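Side-chain contacts in mandelate racemase / muconate lactonizing enzyme, C-terminal domain protein (Pseudovibrio sp. JE062, PDB 4JHM), which belongs to the enolase superfamily and joins an N-terminal alpha+beta domain to a C-terminal domain of the TIM-barrel kind: residues T72-P75 / G76-G79; A119-L123 / Y124-G128; A223-S226 / D227-K231; H259-T263 / G264-D268. One frame throughout, in Å; residues are numbered along the deposited sequence.

Contact 1: residues T72-P75 / G76-G79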
ATOM      1  N   THR A  72      32.970  30.627  12.302  1.00 77.41           N
ATOM      2  CA  THR A  72      33.036  29.667  13.393  1.00 75.58           C
ATOM      3  C   THR A  72      33.468  28.287  12.902  1.00 75.01           C
ATOM      4  O   THR A  72      33.874  27.436  13.692  1.00 73.73           O
ATOM      5  CB  THR A  72      31.678  29.562  14.120  1.00 75.68           C
ATOM      6  OG1 THR A  72      30.686  29.026  13.237  1.00 73.74           O
ATOM      7  CG2 THR A  72      31.230  30.929  14.599  1.00 76.21           C
ATOM      8  N   ILE A  73      33.389  28.077  11.593  1.00 75.82           N
ATOM      9  CA  ILE A  73      33.681  26.779  10.997  1.00 76.70           C
ATOM     10  C   ILE A  73      35.144  26.634  10.588  1.00 79.44           C
ATOM     11  O   ILE A  73      35.781  25.620  10.878  1.00 77.21           O
ATOM     12  CB  ILE A  73      32.828  26.558   9.737  1.00 74.29           C
ATOM     13  CG1 ILE A  73      31.357  26.369  10.111  1.00 73.51           C
ATOM     14  CG2 ILE A  73      33.327  25.350   8.963  1.00 75.99           C
ATOM     15  CD1 ILE A  73      30.430  26.345   8.915  1.00 73.55           C
ATOM     16  N   VAL A  74      35.667  27.664   9.929  1.00 79.93           N
ATOM     17  CA  VAL A  74      36.917  27.557   9.173  1.00 79.59           C
ATOM     18  C   VAL A  74      38.228  27.534   9.970  1.00 79.88           C
ATOM     19  O   VAL A  74      39.252  27.113   9.434  1.00 86.22           O
ATOM     20  CB  VAL A  74      37.024  28.678   8.114  1.00 80.76           C
ATOM     21  CG1 VAL A  74      35.873  28.587   7.125  1.00 78.84           C
ATOM     22  CG2 VAL A  74      37.065  30.046   8.773  1.00 83.91           C
ATOM     23  N   PRO A  75      38.222  27.986  11.234  1.00 79.61           N
ATOM     24  CA  PRO A  75      39.499  27.933  11.951  1.00 83.89           C
ATOM     25  C   PRO A  75      40.093  26.523  11.998  1.00 86.82           C
ATOM     26  O   PRO A  75      41.315  26.366  12.006  1.00 92.01           O
ATOM     27  CB  PRO A  75      39.134  28.410  13.360  1.00 81.77           C
ATOM     28  CG  PRO A  75      37.913  29.239  13.178  1.00 78.85           C
ATOM     29  CD  PRO A  75      37.157  28.585  12.055  1.00 80.29           C
ATOM     30  N   GLY A  76      39.228  25.512  12.017  1.00 86.98           N
ATOM     31  CA  GLY A  76      39.656  24.118  12.081  1.00 89.37           C
ATOM     32  C   GLY A  76      40.176  23.572  10.762  1.00 92.76           C
ATOM     33  O   GLY A  76      40.735  22.475  10.721  1.00 99.21           O
ATOM     34  N   LEU A  77      40.000  24.329   9.682  1.00 90.01           N
ATOM     35  CA  LEU A  77      40.469  23.899   8.365  1.00 87.97           C
ATOM     36  C   LEU A  77      41.991  23.855   8.315  1.00 87.53           C
ATOM     37  O   LEU A  77      42.572  22.918   7.768  1.00 91.35           O
ATOM     38  CB  LEU A  77      39.927  24.819   7.266  1.00 88.00           C
ATOM     39  CG  LEU A  77      38.408  24.778   7.056  1.00 89.97           C
ATOM     40  CD1 LEU A  77      37.975  25.807   6.021  1.00 90.13           C
ATOM     41  CD2 LEU A  77      37.943  23.385   6.652  1.00 87.65           C
ATOM     42  N   ILE A  78      42.630  24.871   8.885  1.00 87.65           N
ATOM     43  CA  ILE A  78      44.086  24.909   8.987  1.00 86.29           C
ATOM     44  C   ILE A  78      44.603  23.550   9.450  1.00 87.34           C
ATOM     45  O   ILE A  78      44.403  23.163  10.601  1.00 88.32           O
ATOM     46  CB  ILE A  78      44.541  25.995   9.983  1.00 85.90           C
ATOM     47  CG1 ILE A  78      44.569  27.367   9.304  1.00 85.75           C
ATOM     48  CG2 ILE A  78      45.911  25.670  10.550  1.00 88.34           C
ATOM     49  CD1 ILE A  78      43.203  27.945   9.023  1.00 84.30           C
ATOM     50  N   GLY A  79      45.254  22.823   8.547  1.00 90.25           N
ATOM     51  CA  GLY A  79      45.769  21.489   8.854  1.00 90.36           C
ATOM     52  C   GLY A  79      45.222  20.402   7.943  1.00 88.13           C
ATOM     53  O   GLY A  79      45.925  19.457   7.600  1.00 87.46           O
TER
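V74 and L77 meet across the 3-10 turn in which helix 65-73 runs out. The CD1 methyl of L77 rests against V74, 3.7 Å from V74 CG1 and as near to its CB, the two side chains crossing obliquely. L77 leaves its backbone with CG anti to the carbonyl carbon (chi1 -66°), which sets CG 3.4 Å from V74 O and lets CD1 go on to the V74 side chain. The same oxygen accepts L77 N at 2.9 Å, an i to i+3 bond of the 3-10 type. Behind this packed side stands I107 of helix 100-119, which touches both residues, while L88 and W91 of helix 85-92 close on L77.

The other side is looser and partly exposed. P75 directs its CB mostly away from 76-79, and I78, which starts off to the side, bends its end back only far enough to lay CD1 3.9 Å from P75 O and 4.1 Å from V74 O, over backbone rather than another side chain. F375 of strand 369-376 lies against both P75 and I78, and N60 of a second subunit packs on P75. A single backbone hydrogen bond joins the two segments here, P75 has no N-H to give, and the V74-L77 pair adds apolar packing, consistent with a turn that relies largely on hydrocarbon, both within itself and against the helices and the strand around it.

Contact 2: residues A119-L123 / Y124-G128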
ATOM      1  N   ALA A 119      45.089  18.989 -10.625  1.00 88.39           N
ATOM      2  CA  ALA A 119      44.883  17.933 -11.607  1.00 89.24           C
ATOM      3  C   ALA A 119      45.161  18.443 -13.021  1.00 87.89           C
ATOM      4  O   ALA A 119      45.388  17.659 -13.939  1.00 86.62           O
ATOM      5  CB  ALA A 119      43.463  17.389 -11.506  1.00 86.09           C
ATOM      6  N   GLY A 120      45.129  19.759 -13.189  1.00 87.94           N
ATOM      7  CA  GLY A 120      45.391  20.373 -14.481  1.00 91.34           C
ATOM      8  C   GLY A 120      44.258  20.202 -15.475  1.00 92.56           C
ATOM      9  O   GLY A 120      44.489  20.233 -16.683  1.00 94.47           O
HETATM   10  N   MSE A 121      43.036  20.026 -14.974  1.00 93.65           N
HETATM   11  CA  MSE A 121      41.863  19.874 -15.842  1.00 94.58           C
HETATM   12  C   MSE A 121      40.634  20.479 -15.217  1.00 91.24           C
HETATM   13  O   MSE A 121      40.567  20.650 -14.000  1.00 86.08           O
HETATM   14  CB  MSE A 121      41.587  18.404 -16.177  1.00 96.03           C
HETATM   15  CG  MSE A 121      41.832  17.447 -15.014  1.00 97.73           C
HETATM   16 SE   MSE A 121      41.564  15.579 -15.605  1.00102.97          SE
HETATM   17  CE  MSE A 121      43.042  15.427 -16.900  1.00101.35           C
ATOM     18  N   PRO A 122      39.641  20.825 -16.054  1.00 91.57           N
ATOM     19  CA  PRO A 122      38.376  21.373 -15.577  1.00 89.94           C
ATOM     20  C   PRO A 122      37.643  20.402 -14.667  1.00 89.14           C
ATOM     21  O   PRO A 122      37.822  19.191 -14.778  1.00 90.06           O
ATOM     22  CB  PRO A 122      37.571  21.597 -16.867  1.00 91.48           C
ATOM     23  CG  PRO A 122      38.241  20.774 -17.910  1.00 92.88           C
ATOM     24  CD  PRO A 122      39.688  20.750 -17.524  1.00 94.04           C
ATOM     25  N   LEU A 123      36.813  20.933 -13.778  1.00 88.32           N
ATOM     26  CA  LEU A 123      36.153  20.110 -12.781  1.00 86.24           C
ATOM     27  C   LEU A 123      35.231  19.083 -13.431  1.00 87.08           C
ATOM     28  O   LEU A 123      35.170  17.934 -12.996  1.00 92.93           O
ATOM     29  CB  LEU A 123      35.357  20.977 -11.809  1.00 85.84           C
ATOM     30  CG  LEU A 123      35.094  20.314 -10.456  1.00 87.78           C
ATOM     31  CD1 LEU A 123      36.319  20.455  -9.566  1.00 87.79           C
ATOM     32  CD2 LEU A 123      33.868  20.909  -9.780  1.00 87.26           C
ATOM     33  N   TYR A 124      34.520  19.487 -14.478  1.00 85.79           N
ATOM     34  CA  TYR A 124      33.541  18.598 -15.090  1.00 83.56           C
ATOM     35  C   TYR A 124      34.214  17.325 -15.596  1.00 83.54           C
ATOM     36  O   TYR A 124      33.562  16.290 -15.747  1.00 84.15           O
ATOM     37  CB  TYR A 124      32.743  19.304 -16.203  1.00 81.83           C
ATOM     38  CG  TYR A 124      33.518  19.624 -17.465  1.00 82.40           C
ATOM     39  CD1 TYR A 124      33.724  18.660 -18.445  1.00 82.62           C
ATOM     40  CD2 TYR A 124      34.015  20.903 -17.690  1.00 83.09           C
ATOM     41  CE1 TYR A 124      34.422  18.953 -19.602  1.00 87.59           C
ATOM     42  CE2 TYR A 124      34.716  21.207 -18.843  1.00 86.00           C
ATOM     43  CZ  TYR A 124      34.917  20.232 -19.795  1.00 89.05           C
ATOM     44  OH  TYR A 124      35.613  20.540 -20.939  1.00 86.31           O
HETATM   45  N   MSE A 125      35.521  17.396 -15.831  1.00 84.75           N
HETATM   46  CA  MSE A 125      36.285  16.222 -16.259  1.00 85.05           C
HETATM   47  C   MSE A 125      36.552  15.302 -15.098  1.00 83.54           C
HETATM   48  O   MSE A 125      36.406  14.085 -15.215  1.00 76.71           O
HETATM   49  CB  MSE A 125      37.604  16.667 -16.869  1.00 85.06           C
HETATM   50  CG  MSE A 125      38.111  15.635 -17.867  1.00 89.74           C
HETATM   51 SE   MSE A 125      39.562  16.425 -18.938  1.00 87.36          SE
HETATM   52  CE  MSE A 125      38.441  17.209 -20.357  1.00 86.27           C
ATOM     53  N   LEU A 126      36.943  15.878 -13.965  1.00 84.08           N
ATOM     54  CA  LEU A 126      37.220  15.103 -12.759  1.00 85.28           C
ATOM     55  C   LEU A 126      36.053  14.209 -12.378  1.00 86.70           C
ATOM     56  O   LEU A 126      36.248  13.052 -12.001  1.00 92.92           O
ATOM     57  CB  LEU A 126      37.496  16.027 -11.575  1.00 83.64           C
ATOM     58  CG  LEU A 126      38.728  16.920 -11.603  1.00 85.34           C
ATOM     59  CD1 LEU A 126      38.781  17.706 -10.304  1.00 85.93           C
ATOM     60  CD2 LEU A 126      39.998  16.109 -11.791  1.00 87.55           C
ATOM     61  N   LEU A 127      34.846  14.761 -12.457  1.00 82.12           N
ATOM     62  CA  LEU A 127      33.640  14.054 -12.033  1.00 78.91           C
ATOM     63  C   LEU A 127      33.163  13.090 -13.115  1.00 81.85           C
ATOM     64  O   LEU A 127      32.958  11.905 -12.857  1.00 87.66           O
ATOM     65  CB  LEU A 127      32.530  15.053 -11.706  1.00 74.97           C
ATOM     66  CG  LEU A 127      32.920  16.169 -10.736  1.00 74.72           C
ATOM     67  CD1 LEU A 127      31.995  17.362 -10.902  1.00 76.64           C
ATOM     68  CD2 LEU A 127      32.922  15.675  -9.297  1.00 71.94           C
ATOM     69  N   GLY A 128      32.985  13.607 -14.328  1.00 79.91           N
ATOM     70  CA  GLY A 128      32.568  12.786 -15.455  1.00 77.64           C
ATOM     71  C   GLY A 128      33.073  13.352 -16.765  1.00 83.00           C
ATOM     72  O   GLY A 128      34.285  13.432 -16.998  1.00 86.39           O
TER
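M121 holds CG between its backbone N and carbonyl carbon (chi1 38°), whereas M125 throws CG anti to its N (chi1 -154°); with both chains bent at chi3, the two side chains come together at about a right angle. Both residues are modelled as selenomethionine, and M121 SE lies 4.0 Å from M125 SE, which is just as far from M121 CB. Next to them L126 points its CD2 methyl back at the incoming loop, 3.7 Å from A119 CB and 3.9 Å from M121 CG, tying helix 123-127 to the end of helix 100-119 and the loop after it.

A short loop joins two helices here. Helix 100-119 ends in a Schellman motif with G120, at positive phi, as C-prime residue, and P122 then takes the N-cap position of helix 123-127. P122 O accepts M125 N at 3.1 Å and L123 O accepts L127 N at 3.2 Å. The proline ring lies obliquely against the Y124 ring, P122 CB 3.5 Å from Y124 CE2, and the phenol hydroxyl goes on to bond T132 OG1. On another side of the helix L123 CD1 meets L126 CD1 at 3.8 Å, the side chains again crossing at about a right angle, with W112 of helix 100-119 touching both leucines. A third subunit covers the corner: its own A119 packs on A119 and M121, its L126 on L126, and its K115 NZ bonds M125 O.

Contact 3: residues A223-S226 / D227-K231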
ATOM      1  N   ALA A 223       8.183  24.977  -8.079  1.00 53.31           N
ATOM      2  CA  ALA A 223       7.775  25.455  -6.764  1.00 53.72           C
ATOM      3  C   ALA A 223       6.316  25.904  -6.761  1.00 56.02           C
ATOM      4  O   ALA A 223       6.026  27.070  -6.497  1.00 57.30           O
ATOM      5  CB  ALA A 223       8.678  26.598  -6.325  1.00 49.34           C
ATOM      6  N   PRO A 224       5.392  24.983  -7.065  1.00 54.51           N
ATOM      7  CA  PRO A 224       3.972  25.325  -7.088  1.00 56.98           C
ATOM      8  C   PRO A 224       3.476  25.738  -5.711  1.00 56.14           C
ATOM      9  O   PRO A 224       2.811  26.764  -5.579  1.00 58.67           O
ATOM     10  CB  PRO A 224       3.294  24.030  -7.546  1.00 61.29           C
ATOM     11  CG  PRO A 224       4.289  22.941  -7.293  1.00 60.84           C
ATOM     12  CD  PRO A 224       5.639  23.577  -7.421  1.00 57.24           C
ATOM     13  N   VAL A 225       3.818  24.949  -4.698  1.00 57.39           N
ATOM     14  CA  VAL A 225       3.447  25.238  -3.315  1.00 54.42           C
ATOM     15  C   VAL A 225       4.633  24.973  -2.377  1.00 59.66           C
ATOM     16  O   VAL A 225       5.763  24.742  -2.829  1.00 65.13           O
ATOM     17  CB  VAL A 225       2.231  24.400  -2.881  1.00 52.40           C
ATOM     18  CG1 VAL A 225       0.988  24.849  -3.627  1.00 57.67           C
ATOM     19  CG2 VAL A 225       2.472  22.922  -3.128  1.00 53.64           C
ATOM     20  N   SER A 226       4.383  25.022  -1.074  1.00 57.14           N
ATOM     21  CA  SER A 226       5.421  24.726  -0.100  1.00 54.79           C
ATOM     22  C   SER A 226       6.024  23.364  -0.386  1.00 57.03           C
ATOM     23  O   SER A 226       5.298  22.390  -0.565  1.00 57.59           O
ATOM     24  CB  SER A 226       4.846  24.720   1.309  1.00 53.83           C
ATOM     25  OG  SER A 226       5.739  24.088   2.206  1.00 51.71           O
ATOM     26  N   ASP A 227       7.349  23.297  -0.409  1.00 59.78           N
ATOM     27  CA  ASP A 227       8.049  22.048  -0.685  1.00 62.56           C
ATOM     28  C   ASP A 227       7.679  20.943   0.295  1.00 63.56           C
ATOM     29  O   ASP A 227       7.882  19.765   0.003  1.00 71.51           O
ATOM     30  CB  ASP A 227       9.562  22.256  -0.625  1.00 62.78           C
ATOM     31  CG  ASP A 227      10.120  22.796  -1.905  1.00 62.78           C
ATOM     32  OD1 ASP A 227       9.343  23.390  -2.684  1.00 64.00           O
ATOM     33  OD2 ASP A 227      11.338  22.625  -2.130  1.00 71.83           O
ATOM     34  N   TYR A 228       7.160  21.315   1.459  1.00 56.13           N
ATOM     35  CA  TYR A 228       6.886  20.332   2.502  1.00 62.56           C
ATOM     36  C   TYR A 228       5.486  19.753   2.395  1.00 60.58           C
ATOM     37  O   TYR A 228       5.136  18.847   3.140  1.00 67.77           O
ATOM     38  CB  TYR A 228       7.108  20.944   3.884  1.00 59.41           C
ATOM     39  CG  TYR A 228       8.524  21.412   4.067  1.00 58.66           C
ATOM     40  CD1 TYR A 228       9.564  20.497   4.187  1.00 54.16           C
ATOM     41  CD2 TYR A 228       8.833  22.764   4.087  1.00 57.08           C
ATOM     42  CE1 TYR A 228      10.868  20.917   4.342  1.00 53.55           C
ATOM     43  CE2 TYR A 228      10.136  23.194   4.243  1.00 56.74           C
ATOM     44  CZ  TYR A 228      11.148  22.265   4.371  1.00 56.86           C
ATOM     45  OH  TYR A 228      12.447  22.686   4.519  1.00 64.38           O
ATOM     46  N   ASP A 229       4.692  20.281   1.470  1.00 58.14           N
ATOM     47  CA  ASP A 229       3.348  19.785   1.244  1.00 53.77           C
ATOM     48  C   ASP A 229       3.425  18.611   0.287  1.00 51.87           C
ATOM     49  O   ASP A 229       2.999  18.697  -0.855  1.00 51.08           O
ATOM     50  CB  ASP A 229       2.459  20.883   0.667  1.00 51.51           C
ATOM     51  CG  ASP A 229       1.030  20.419   0.437  1.00 55.81           C
ATOM     52  OD1 ASP A 229       0.741  19.210   0.601  1.00 54.96           O
ATOM     53  OD2 ASP A 229       0.190  21.268   0.084  1.00 60.20           O
ATOM     54  N   PHE A 230       3.961  17.503   0.779  1.00 56.63           N
ATOM     55  CA  PHE A 230       4.257  16.353  -0.057  1.00 56.96           C
ATOM     56  C   PHE A 230       3.040  15.882  -0.853  1.00 56.92           C
ATOM     57  O   PHE A 230       3.099  15.776  -2.078  1.00 58.05           O
ATOM     58  CB  PHE A 230       4.816  15.208   0.795  1.00 56.47           C
ATOM     59  CG  PHE A 230       6.086  15.551   1.533  1.00 64.55           C
ATOM     60  CD1 PHE A 230       6.880  16.621   1.142  1.00 68.26           C
ATOM     61  CD2 PHE A 230       6.504  14.781   2.610  1.00 74.02           C
ATOM     62  CE1 PHE A 230       8.050  16.922   1.822  1.00 70.80           C
ATOM     63  CE2 PHE A 230       7.677  15.078   3.291  1.00 72.58           C
ATOM     64  CZ  PHE A 230       8.452  16.148   2.894  1.00 67.43           C
ATOM     65  N   LYS A 231       1.941  15.598  -0.163  1.00 57.16           N
ATOM     66  CA  LYS A 231       0.737  15.077  -0.820  1.00 58.29           C
ATOM     67  C   LYS A 231       0.286  15.911  -2.036  1.00 56.91           C
ATOM     68  O   LYS A 231      -0.169  15.354  -3.040  1.00 55.94           O
ATOM     69  CB  LYS A 231      -0.412  14.944   0.189  1.00 59.08           C
ATOM     70  CG  LYS A 231      -0.494  13.590   0.883  1.00 59.87           C
ATOM     71  CD  LYS A 231      -1.060  13.729   2.288  1.00 69.53           C
ATOM     72  CE  LYS A 231      -1.824  12.490   2.732  1.00 77.77           C
ATOM     73  NZ  LYS A 231      -3.251  12.517   2.288  1.00 80.24           N
TER
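A type I beta turn from S226 to D229 carries the chain from strand 220-222 of the barrel into helix 230-239, and an ST turn is built into its start. The S226 hydroxyl is anti to its own N (chi1 164°), which swings OG forward over the turn, where it accepts Y228 N at 3.2 Å and 158°. The backbone oxygen of the same serine takes D229 N at 3.0 Å, the bond that closes the beta turn. Y228 sets its CB 3.8 Å from S226 OG, with the ring slanting past the hydroxyl. On another side, D229 OD2 approaches V225 CG2 to 4.3 Å.

D229 is the N-cap of helix 230-239: its carboxylate caps a backbone N just past K231, and its OD2 also bonds T232 OG1. D227 OD1 is taken by H247 N, and Q255 and E256 of a second subunit pack on S226 and Y228. S226 thus supplies two acceptors to successive N-H groups, and the D229 carboxylate at the helix start would probably be favoured in its charged form by the helix dipole.

Contact 4: residues H259-T263 / G264-D268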
ATOM      1  N   HIS A 259      13.805  10.012  -0.994  1.00 62.08           N
ATOM      2  CA  HIS A 259      12.430   9.775  -0.598  1.00 59.37           C
ATOM      3  C   HIS A 259      11.429  10.430  -1.555  1.00 67.76           C
ATOM      4  O   HIS A 259      10.408   9.830  -1.904  1.00 67.33           O
ATOM      5  CB  HIS A 259      12.212  10.317   0.811  1.00 56.54           C
ATOM      6  CG  HIS A 259      10.825  10.103   1.324  1.00 55.21           C
ATOM      7  ND1 HIS A 259       9.824  11.036   1.172  1.00 55.27           N
ATOM      8  CD2 HIS A 259      10.269   9.057   1.978  1.00 57.87           C
ATOM      9  CE1 HIS A 259       8.712  10.578   1.716  1.00 57.84           C
ATOM     10  NE2 HIS A 259       8.954   9.378   2.211  1.00 61.96           N
ATOM     11  N   ALA A 260      11.721  11.664  -1.967  1.00 64.42           N
ATOM     12  CA  ALA A 260      10.828  12.425  -2.839  1.00 60.21           C
ATOM     13  C   ALA A 260      10.619  11.709  -4.169  1.00 59.57           C
ATOM     14  O   ALA A 260       9.492  11.522  -4.627  1.00 64.71           O
ATOM     15  CB  ALA A 260      11.387  13.820  -3.075  1.00 62.63           C
ATOM     16  N   LEU A 261      11.715  11.309  -4.792  1.00 60.14           N
ATOM     17  CA  LEU A 261      11.632  10.564  -6.033  1.00 62.15           C
ATOM     18  C   LEU A 261      10.932   9.224  -5.795  1.00 61.36           C
ATOM     19  O   LEU A 261      10.079   8.817  -6.583  1.00 68.24           O
ATOM     20  CB  LEU A 261      13.031  10.363  -6.617  1.00 62.02           C
ATOM     21  CG  LEU A 261      13.745  11.658  -7.013  1.00 57.34           C
ATOM     22  CD1 LEU A 261      15.144  11.369  -7.535  1.00 60.81           C
ATOM     23  CD2 LEU A 261      12.942  12.403  -8.062  1.00 57.43           C
ATOM     24  N   SER A 262      11.275   8.560  -4.695  1.00 59.29           N
ATOM     25  CA  SER A 262      10.695   7.258  -4.354  1.00 63.86           C
ATOM     26  C   SER A 262       9.179   7.291  -4.164  1.00 61.53           C
ATOM     27  O   SER A 262       8.507   6.285  -4.375  1.00 62.31           O
ATOM     28  CB  SER A 262      11.338   6.700  -3.083  1.00 66.29           C
ATOM     29  OG  SER A 262      12.607   6.138  -3.363  1.00 72.80           O
ATOM     30  N   THR A 263       8.645   8.439  -3.764  1.00 60.04           N
ATOM     31  CA  THR A 263       7.218   8.552  -3.480  1.00 58.21           C
ATOM     32  C   THR A 263       6.477   9.389  -4.525  1.00 57.66           C
ATOM     33  O   THR A 263       5.296   9.702  -4.351  1.00 56.49           O
ATOM     34  CB  THR A 263       6.980   9.144  -2.076  1.00 58.51           C
ATOM     35  OG1 THR A 263       7.625  10.419  -1.966  1.00 55.06           O
ATOM     36  CG2 THR A 263       7.536   8.221  -1.016  1.00 55.86           C
ATOM     37  N   GLY A 264       7.171   9.753  -5.601  1.00 52.48           N
ATOM     38  CA  GLY A 264       6.546  10.457  -6.720  1.00 52.76           C
ATOM     39  C   GLY A 264       6.171  11.905  -6.440  1.00 56.02           C
ATOM     40  O   GLY A 264       5.160  12.399  -6.936  1.00 58.41           O
HETATM   41  N   MSE A 265       6.993  12.593  -5.655  1.00 55.16           N
HETATM   42  CA  MSE A 265       6.781  14.007  -5.365  1.00 54.48           C
HETATM   43  C   MSE A 265       7.242  14.899  -6.481  1.00 52.54           C
HETATM   44  O   MSE A 265       6.677  15.974  -6.685  1.00 48.02           O
HETATM   45  CB  MSE A 265       7.589  14.395  -4.137  1.00 56.25           C
HETATM   46  CG  MSE A 265       7.100  13.639  -2.912  1.00 59.74           C
HETATM   47 SE   MSE A 265       7.902  14.445  -1.315  1.00 62.85          SE
HETATM   48  CE  MSE A 265       7.445  12.988  -0.076  1.00 70.30           C
ATOM     49  N   TRP A 266       8.276  14.467  -7.202  1.00 50.56           N
ATOM     50  CA  TRP A 266       8.925  15.301  -8.207  1.00 50.18           C
ATOM     51  C   TRP A 266       9.029  14.638  -9.574  1.00 52.56           C
ATOM     52  O   TRP A 266       9.149  13.418  -9.676  1.00 55.31           O
ATOM     53  CB  TRP A 266      10.345  15.626  -7.767  1.00 53.48           C
ATOM     54  CG  TRP A 266      10.473  16.304  -6.441  1.00 55.52           C
ATOM     55  CD1 TRP A 266       9.535  17.059  -5.805  1.00 57.16           C
ATOM     56  CD2 TRP A 266      11.639  16.330  -5.613  1.00 55.37           C
ATOM     57  NE1 TRP A 266      10.039  17.535  -4.616  1.00 60.11           N
ATOM     58  CE2 TRP A 266      11.331  17.101  -4.479  1.00 56.37           C
ATOM     59  CE3 TRP A 266      12.911  15.765  -5.717  1.00 56.09           C
ATOM     60  CZ2 TRP A 266      12.247  17.323  -3.461  1.00 55.92           C
ATOM     61  CZ3 TRP A 266      13.816  15.984  -4.703  1.00 56.18           C
ATOM     62  CH2 TRP A 266      13.481  16.758  -3.591  1.00 57.92           C
ATOM     63  N   SER A 267       9.025  15.458 -10.620  1.00 55.51           N
ATOM     64  CA  SER A 267       9.333  14.998 -11.980  1.00 53.94           C
ATOM     65  C   SER A 267      10.828  15.146 -12.276  1.00 55.18           C
ATOM     66  O   SER A 267      11.344  14.582 -13.242  1.00 61.68           O
ATOM     67  CB  SER A 267       8.542  15.806 -12.998  1.00 54.41           C
ATOM     68  OG  SER A 267       7.178  15.870 -12.643  1.00 60.30           O
ATOM     69  N   ASP A 268      11.514  15.923 -11.446  1.00 56.74           N
ATOM     70  CA  ASP A 268      12.967  16.058 -11.515  1.00 57.44           C
ATOM     71  C   ASP A 268      13.482  16.295 -10.108  1.00 61.24           C
ATOM     72  O   ASP A 268      12.737  16.154  -9.136  1.00 65.03           O
ATOM     73  CB  ASP A 268      13.373  17.216 -12.432  1.00 56.59           C
ATOM     74  CG  ASP A 268      12.811  18.561 -11.982  1.00 59.96           C
ATOM     75  OD1 ASP A 268      12.664  18.791 -10.760  1.00 60.01           O
ATOM     76  OD2 ASP A 268      12.520  19.399 -12.864  1.00 61.55           O
TER
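Helix 254-262 ends at residues 259-265 in a Schellman motif: M265 N bonds A260 O at 2.9 Å and an almost straight 169°, G264 N bonds L261 O at 3.2 Å, and G264, at positive phi, is the C-prime residue. This reversal carries W266 back beside the helix, its indole laid across A260. The A260 CB methyl stands 3.3 Å above the centroid of the W266 six-membered ring, 2° from the ring normal, a CH-pi contact made squarely over one face. L261 reaches the same ring with CD2, 4.1 Å from W266 CE3, the two side chains crossing at about a right angle.

M265, modelled as selenomethionine, runs extended beyond CG alongside T263 and points the same way. Its SE passes A260 CB at 4.0 Å, and its end methyl arrives at the H259 ring near the plane of the imidazole, at its edge. T263 CG2 lies over one face of that imidazole, toward the rim. Q234 and F230 of helix 230-239 lie against M265, and K231 of a fifth subunit bonds S262 O. T263 holds OG1 between its backbone N and carbonyl carbon (chi1 57°), from where the hydroxyl gives its proton back to H259 O at 2.8 Å.

Contacts 3 and 4 are neighbours in the barrel domain, their centres 12 Å apart, and they touch where M265 CE of contact 4 lies 3.3 Å from F230 CG of contact 3. They also meet between chains: F230 stacks edge-to-face with H259 of a second subunit, and K231 NZ bonds L261 O of a fourth. Contacts 1 and 2 belong to the N-terminal part of the chain, with centres 26 Å and nearest atoms about 17 Å apart, and helix 100-119 touches both. Contacts 2 and 3 lie on opposite sides of the chain's centre, 36 Å between centres. All four reach neighbouring subunits of the eight-chain assembly, contact 2 through an interface with a third.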